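Local coordinates for protein ERPC (PDB 4BXM) that probably helps the Lyme disease spirochaete to acquire the complement regulator factor H at its surface, as an outer surface lipoprotein, at residues Lys84-Gly89 and Glu150-Asn155; Ser95-Tyr98 and Asp102-Ser105. One frame throughout, in Å; residues are numbered along the deposited sequence.

In the fold
Two contacts occupy different places on one antiparallel sheet: a helix pair, and a short strand of the sheet joined to the turn and helix that follow it. Interaction 1 joins helices 79-88 and 149-156, whereas interaction 2 ties strand 96-97 to the start of helix 104-108. Along the chain, segment 84-89 comes first, both halves of interaction 2 follow, and segment 150-155 closes the series, so the first contact is long-range and the second local. Their centres lie 22 Å apart on opposite sides of the chain's centre. Strand 142-148 is common ground: Ile147 touches interaction 1, while Val143 and Tyr145 meet interaction 2. The same strand runs straight into helix 149-156.

Interaction 1 of 2, residues Lys84-Gly89 and Glu150-Asn155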
ATOM      1  N   LYS A  84      -5.820   0.900 -12.698  1.00 25.55           N
ATOM      2  CA  LYS A  84      -6.889  -0.037 -12.895  1.00 27.74           C
ATOM      3  C   LYS A  84      -7.012  -0.941 -11.654  1.00 28.02           C
ATOM      4  O   LYS A  84      -8.123  -1.097 -11.067  1.00 25.05           O
ATOM      5  CB  LYS A  84      -6.684  -0.851 -14.172  1.00 31.26           C
ATOM      6  CG  LYS A  84      -7.599  -2.051 -14.235  1.00 38.92           C
ATOM      7  CD  LYS A  84      -7.373  -2.875 -15.492  1.00 45.11           C
ATOM      8  CE  LYS A  84      -8.419  -4.007 -15.598  1.00 49.68           C
ATOM      9  NZ  LYS A  84      -8.513  -4.815 -14.312  1.00 50.72           N
ATOM     10  N   ALA A  85      -5.870  -1.502 -11.207  1.00 25.95           N
ATOM     11  CA  ALA A  85      -5.883  -2.429 -10.064  1.00 22.61           C
ATOM     12  C   ALA A  85      -6.449  -1.805  -8.830  1.00 23.07           C
ATOM     13  O   ALA A  85      -7.126  -2.490  -7.996  1.00 26.07           O
ATOM     14  CB  ALA A  85      -4.477  -2.855  -9.713  1.00 22.73           C
ATOM     15  N   MET A  86      -6.102  -0.529  -8.618  1.00 20.36           N
ATOM     16  CA  MET A  86      -6.509   0.134  -7.389  1.00 21.18           C
ATOM     17  C   MET A  86      -7.947   0.732  -7.401  1.00 24.85           C
ATOM     18  O   MET A  86      -8.409   1.278  -6.396  1.00 23.29           O
ATOM     19  CB  MET A  86      -5.517   1.260  -7.037  1.00 21.73           C
ATOM     20  CG  MET A  86      -4.146   0.786  -6.698  1.00 23.79           C
ATOM     21  SD  MET A  86      -3.947  -0.405  -5.327  1.00 26.44           S
ATOM     22  CE  MET A  86      -4.032   0.645  -3.897  1.00 29.62           C
ATOM     23  N   THR A  87      -8.617   0.670  -8.527  1.00 24.40           N
ATOM     24  CA  THR A  87      -9.967   1.170  -8.636  1.00 28.08           C
ATOM     25  C   THR A  87     -10.986   0.095  -9.075  1.00 32.75           C
ATOM     26  O   THR A  87     -12.163   0.196  -8.672  1.00 29.15           O
ATOM     27  CB  THR A  87     -10.042   2.314  -9.654  1.00 28.14           C
ATOM     28  OG1 THR A  87      -9.608   1.852 -10.927  1.00 25.42           O
ATOM     29  CG2 THR A  87      -9.176   3.473  -9.178  1.00 29.67           C
ATOM     30  N   GLU A  88     -10.494  -0.934  -9.787  1.00 31.81           N
ATOM     31  CA  GLU A  88     -11.278  -2.037 -10.261  1.00 31.26           C
ATOM     32  C   GLU A  88     -10.841  -3.398  -9.787  1.00 32.45           C
ATOM     33  O   GLU A  88     -11.597  -4.340 -10.076  1.00 30.11           O
ATOM     34  CB  GLU A  88     -11.276  -2.108 -11.784  1.00 31.90           C
ATOM     35  CG  GLU A  88     -11.646  -0.809 -12.499  1.00 39.63           C
ATOM     36  CD  GLU A  88     -11.499  -0.965 -13.992  1.00 40.41           C
ATOM     37  OE1 GLU A  88     -11.555  -2.128 -14.440  1.00 48.61           O
ATOM     38  OE2 GLU A  88     -11.285   0.040 -14.695  1.00 40.25           O
ATOM     39  N   GLY A  89      -9.658  -3.561  -9.136  1.00 29.04           N
ATOM     40  CA  GLY A  89      -9.133  -4.906  -8.863  1.00 26.44           C
ATOM     41  C   GLY A  89      -8.367  -5.358 -10.088  1.00 26.42           C
ATOM     42  O   GLY A  89      -8.705  -4.976 -11.202  1.00 22.08           O
ATOM     43  N   GLU A 150     -13.536   3.881  -2.200  1.00 37.53           N
ATOM     44  CA  GLU A 150     -13.975   5.213  -2.634  1.00 38.24           C
ATOM     45  C   GLU A 150     -12.910   6.228  -2.511  1.00 34.17           C
ATOM     46  O   GLU A 150     -12.809   7.053  -3.365  1.00 34.94           O
ATOM     47  CB  GLU A 150     -15.215   5.671  -1.855  1.00 43.82           C
ATOM     48  CG  GLU A 150     -16.468   5.220  -2.621  1.00 52.86           C
ATOM     49  CD  GLU A 150     -16.504   5.813  -4.037  1.00 57.61           C
ATOM     50  OE1 GLU A 150     -16.305   7.052  -4.137  1.00 47.53           O
ATOM     51  OE2 GLU A 150     -16.694   5.058  -5.033  1.00 56.09           O
ATOM     52  N   ASP A 151     -12.114   6.134  -1.455  1.00 34.47           N
ATOM     53  CA  ASP A 151     -10.913   6.984  -1.273  1.00 37.33           C
ATOM     54  C   ASP A 151      -9.954   6.944  -2.453  1.00 37.23           C
ATOM     55  O   ASP A 151      -9.438   7.989  -2.836  1.00 35.39           O
ATOM     56  CB  ASP A 151     -10.121   6.589  -0.040  1.00 37.73           C
ATOM     57  CG  ASP A 151     -10.776   7.014   1.240  1.00 46.82           C
ATOM     58  OD1 ASP A 151     -11.636   7.926   1.133  1.00 49.59           O
ATOM     59  OD2 ASP A 151     -10.410   6.436   2.332  1.00 48.21           O
ATOM     60  N   LEU A 152      -9.721   5.735  -3.004  1.00 34.10           N
ATOM     61  CA  LEU A 152      -8.832   5.533  -4.144  1.00 30.56           C
ATOM     62  C   LEU A 152      -9.451   6.050  -5.428  1.00 31.11           C
ATOM     63  O   LEU A 152      -8.800   6.752  -6.200  1.00 28.97           O
ATOM     64  CB  LEU A 152      -8.464   4.028  -4.275  1.00 28.71           C
ATOM     65  CG  LEU A 152      -7.529   3.471  -3.194  1.00 25.83           C
ATOM     66  CD1 LEU A 152      -7.534   1.943  -3.125  1.00 30.13           C
ATOM     67  CD2 LEU A 152      -6.103   3.976  -3.441  1.00 25.37           C
ATOM     68  N   LYS A 153     -10.704   5.688  -5.680  1.00 33.18           N
ATOM     69  CA  LYS A 153     -11.425   6.118  -6.881  1.00 34.15           C
ATOM     70  C   LYS A 153     -11.484   7.651  -7.012  1.00 32.09           C
ATOM     71  O   LYS A 153     -11.300   8.172  -8.100  1.00 38.07           O
ATOM     72  CB  LYS A 153     -12.872   5.613  -6.904  1.00 36.00           C
ATOM     73  CG  LYS A 153     -13.034   4.145  -7.244  1.00 41.06           C
ATOM     74  CD  LYS A 153     -14.483   3.855  -7.688  1.00 46.49           C
ATOM     75  CE  LYS A 153     -14.578   3.243  -9.086  1.00 48.53           C
ATOM     76  NZ  LYS A 153     -15.928   2.633  -9.436  1.00 46.88           N
ATOM     77  N   LYS A 154     -11.757   8.344  -5.923  1.00 32.77           N
ATOM     78  CA  LYS A 154     -11.801   9.770  -5.987  1.00 37.54           C
ATOM     79  C   LYS A 154     -10.460  10.445  -6.270  1.00 37.33           C
ATOM     80  O   LYS A 154     -10.440  11.481  -6.826  1.00 42.54           O
ATOM     81  CB  LYS A 154     -12.507  10.372  -4.780  1.00 37.66           C
ATOM     82  CG  LYS A 154     -11.816  10.334  -3.446  1.00 46.06           C
ATOM     83  CD  LYS A 154     -12.634  11.196  -2.483  1.00 49.97           C
ATOM     84  CE  LYS A 154     -12.236  11.021  -1.013  1.00 54.59           C
ATOM     85  NZ  LYS A 154     -11.198  12.036  -0.629  1.00 55.74           N
ATOM     86  N   ASN A 155      -9.344   9.835  -5.934  1.00 36.94           N
ATOM     87  CA  ASN A 155      -8.040  10.454  -6.123  1.00 33.93           C
ATOM     88  C   ASN A 155      -7.373  10.012  -7.368  1.00 38.64           C
ATOM     89  O   ASN A 155      -6.521  10.708  -7.904  1.00 44.72           O
ATOM     90  CB  ASN A 155      -7.164  10.103  -4.957  1.00 33.43           C
ATOM     91  CG  ASN A 155      -7.491  10.916  -3.767  1.00 33.48           C
ATOM     92  OD1 ASN A 155      -7.268  12.135  -3.815  1.00 36.75           O
ATOM     93  ND2 ASN A 155      -7.935  10.287  -2.664  1.00 28.60           N
TER
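Thr87, which packs against Lys153, donates its backbone N-H to the carbonyl O of Lys84 (N to O 3.1 Å), and Glu88 N reaches that Lys84 O at 2.7 Å. This doubly held carbonyl secures the last turn of helix 79-88, whose Met86 and Thr87 meet helix 149-156. No hydrogen bond crosses between the two segments, so the fit is made by shape. The Met86 chain bends at chi2 (-57°) and again at chi3 (-80°), bringing its terminal methyl up to the fork of Leu152: Met86 CE is 3.8 Å from Leu152 CD1 and 3.9 Å from Leu152 CD2. Leu152, which points at the other helix, also lies against the main chain, with CD1 3.5 Å from Met86 O. Beside this apolar pair, Lys153, bent midway along its chain, lays its aliphatic part beside Thr87, CE 3.9 Å from Thr87 O. Thr87 turns its hydroxyl back to Ile83 O within its own helix and presents the methyl CG2 to the backbone of the other. Ile147 of strand 142-148 touches both Met86 and Leu152. The axes of 84-88 and 150-155 approach to 8.9 Å and cross at -130°: helix-on-helix packing, its apolar pair resting against a strand of the antiparallel sheet.

Interaction 2 of 2, residues Ser95-Tyr98 and Asp102-Ser105; sequences SLYY and DEQS
Tyr97 and Glu103 meet through a short hydrogen bond, Tyr97 OH donating to Glu103 OE2 at 2.6 Å and using the syn lone pair of that oxygen. The two side chains cross at about a right angle, with ring and carboxylate planes turned 56° apart, and OE2 lies at the ring edge, near its plane. With CG anti to the backbone N (chi1 179°), Tyr97 carries the OH end of its ring to the acid. A second bond joins the segments: Ser105 OG donates to Tyr98 O at 2.7 Å, approaching from above the carbonyl plane, 67° out of it, rather than along a lone pair. The same hydroxyl sits at the edge of the Tyr97 ring, Ser105 OG being 3.5 Å from Tyr97 CE1, while Ser105 CB rests 3.6 Å from Tyr97 O. Tyr98 adds a looser touch, its CD1 passing 3.6 Å from Ser105 O.

The second shell explains why the carboxylate is so well placed. Glu103 OE2 also receives Asp133 N, and OE1 bonds to Tyr100 N and to Tyr145 OH, so four partners share the buried group, hold its rotation and would be expected to favour its charged form.

Farther out, strand 96-97 lies between strands 67-74 and 110-111, with Tyr97 bonded through its backbone to Ile110. Through its bonds to Asp133 and Tyr145 and the touch of its side chain on Val143, Glu103 links the turn before helix 104-108 to strands 125-134 and 142-148, while strand 96-97 is paired near one edge of the same sheet.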
ATOM      1  N   SER A  95       8.560  -2.048  -8.529  1.00 20.56           N
ATOM      2  CA  SER A  95      10.007  -2.105  -8.776  1.00 19.51           C
ATOM      3  C   SER A  95      10.631  -2.447  -7.453  1.00 21.59           C
ATOM      4  O   SER A  95      11.508  -3.329  -7.313  1.00 19.40           O
ATOM      5  CB  SER A  95      10.496  -0.744  -9.289  1.00 22.83           C
ATOM      6  OG  SER A  95       9.848   0.278  -8.523  1.00 25.14           O
ATOM      7  N   LEU A  96      10.021  -1.939  -6.418  1.00 21.61           N
ATOM      8  CA  LEU A  96      10.541  -2.156  -5.095  1.00 22.28           C
ATOM      9  C   LEU A  96       9.466  -2.170  -4.050  1.00 23.50           C
ATOM     10  O   LEU A  96       8.597  -1.331  -4.088  1.00 22.42           O
ATOM     11  CB  LEU A  96      11.529  -1.013  -4.851  1.00 26.79           C
ATOM     12  CG  LEU A  96      12.449  -1.183  -3.712  1.00 38.24           C
ATOM     13  CD1 LEU A  96      13.441  -2.318  -4.009  1.00 40.73           C
ATOM     14  CD2 LEU A  96      13.137   0.171  -3.536  1.00 44.67           C
ATOM     15  N   TYR A  97       9.479  -3.172  -3.151  1.00 22.63           N
ATOM     16  CA  TYR A  97       8.491  -3.303  -2.111  1.00 20.41           C
ATOM     17  C   TYR A  97       9.197  -3.531  -0.781  1.00 22.26           C
ATOM     18  O   TYR A  97      10.015  -4.475  -0.668  1.00 21.30           O
ATOM     19  CB  TYR A  97       7.552  -4.471  -2.447  1.00 18.85           C
ATOM     20  CG  TYR A  97       6.508  -4.692  -1.401  1.00 18.14           C
ATOM     21  CD1 TYR A  97       6.796  -5.374  -0.224  1.00 18.69           C
ATOM     22  CD2 TYR A  97       5.200  -4.197  -1.560  1.00 18.32           C
ATOM     23  CE1 TYR A  97       5.855  -5.522   0.788  1.00 18.36           C
ATOM     24  CE2 TYR A  97       4.268  -4.307  -0.545  1.00 19.14           C
ATOM     25  CZ  TYR A  97       4.580  -5.001   0.627  1.00 19.37           C
ATOM     26  OH  TYR A  97       3.597  -5.195   1.601  1.00 20.87           O
ATOM     27  N   TYR A  98       8.875  -2.698   0.215  1.00 21.99           N
ATOM     28  CA  TYR A  98       9.338  -2.911   1.585  1.00 23.41           C
ATOM     29  C   TYR A  98       8.261  -3.353   2.532  1.00 22.64           C
ATOM     30  O   TYR A  98       8.494  -4.127   3.460  1.00 23.41           O
ATOM     31  CB  TYR A  98       9.875  -1.633   2.143  1.00 25.38           C
ATOM     32  CG  TYR A  98      11.082  -1.199   1.446  1.00 28.80           C
ATOM     33  CD1 TYR A  98      12.315  -1.732   1.774  1.00 31.09           C
ATOM     34  CD2 TYR A  98      11.007  -0.229   0.416  1.00 33.00           C
ATOM     35  CE1 TYR A  98      13.455  -1.341   1.107  1.00 33.02           C
ATOM     36  CE2 TYR A  98      12.125   0.148  -0.259  1.00 35.95           C
ATOM     37  CZ  TYR A  98      13.352  -0.397   0.118  1.00 36.08           C
ATOM     38  OH  TYR A  98      14.467  -0.004  -0.507  1.00 41.41           O
ATOM     39  N   ASP A 102       6.891  -5.687  10.192  1.00 30.76           N
ATOM     40  CA  ASP A 102       6.729  -7.123  10.412  1.00 37.05           C
ATOM     41  C   ASP A 102       7.095  -7.963   9.202  1.00 39.49           C
ATOM     42  O   ASP A 102       7.129  -9.181   9.286  1.00 40.04           O
ATOM     43  CB  ASP A 102       5.238  -7.439  10.640  1.00 39.60           C
ATOM     44  CG  ASP A 102       4.732  -6.944  11.962  1.00 49.94           C
ATOM     45  OD1 ASP A 102       5.557  -6.814  12.903  1.00 47.34           O
ATOM     46  OD2 ASP A 102       3.497  -6.740  12.047  1.00 57.44           O
ATOM     47  N   GLU A 103       7.212  -7.328   8.033  1.00 34.56           N
ATOM     48  CA  GLU A 103       7.458  -8.082   6.807  1.00 33.86           C
ATOM     49  C   GLU A 103       8.929  -8.324   6.600  1.00 34.17           C
ATOM     50  O   GLU A 103       9.810  -7.458   6.886  1.00 31.18           O
ATOM     51  CB  GLU A 103       6.858  -7.368   5.594  1.00 30.99           C
ATOM     52  CG  GLU A 103       5.387  -7.649   5.476  1.00 31.10           C
ATOM     53  CD  GLU A 103       4.687  -6.617   4.628  1.00 33.18           C
ATOM     54  OE1 GLU A 103       4.305  -5.598   5.233  1.00 28.18           O
ATOM     55  OE2 GLU A 103       4.504  -6.857   3.376  1.00 27.46           O
ATOM     56  N   GLN A 104       9.178  -9.490   6.023  1.00 32.18           N
ATOM     57  CA  GLN A 104      10.528  -9.888   5.728  1.00 30.32           C
ATOM     58  C   GLN A 104      11.209  -8.863   4.849  1.00 28.80           C
ATOM     59  O   GLN A 104      12.371  -8.685   4.927  1.00 30.78           O
ATOM     60  CB  GLN A 104      10.450 -11.204   5.003  1.00 33.14           C
ATOM     61  CG  GLN A 104      11.784 -11.817   4.778  1.00 41.93           C
ATOM     62  CD  GLN A 104      11.601 -13.192   4.270  1.00 44.75           C
ATOM     63  OE1 GLN A 104      10.646 -13.908   4.638  1.00 47.88           O
ATOM     64  NE2 GLN A 104      12.501 -13.580   3.382  1.00 48.84           N
ATOM     65  N   SER A 105      10.471  -8.277   3.913  1.00 31.26           N
ATOM     66  CA  SER A 105      10.955  -7.273   2.994  1.00 28.33           C
ATOM     67  C   SER A 105      11.350  -5.938   3.625  1.00 26.35           C
ATOM     68  O   SER A 105      11.997  -5.120   2.991  1.00 26.56           O
ATOM     69  CB  SER A 105       9.872  -7.005   1.925  1.00 29.43           C
ATOM     70  OG  SER A 105       8.645  -6.671   2.524  1.00 30.21           O
TER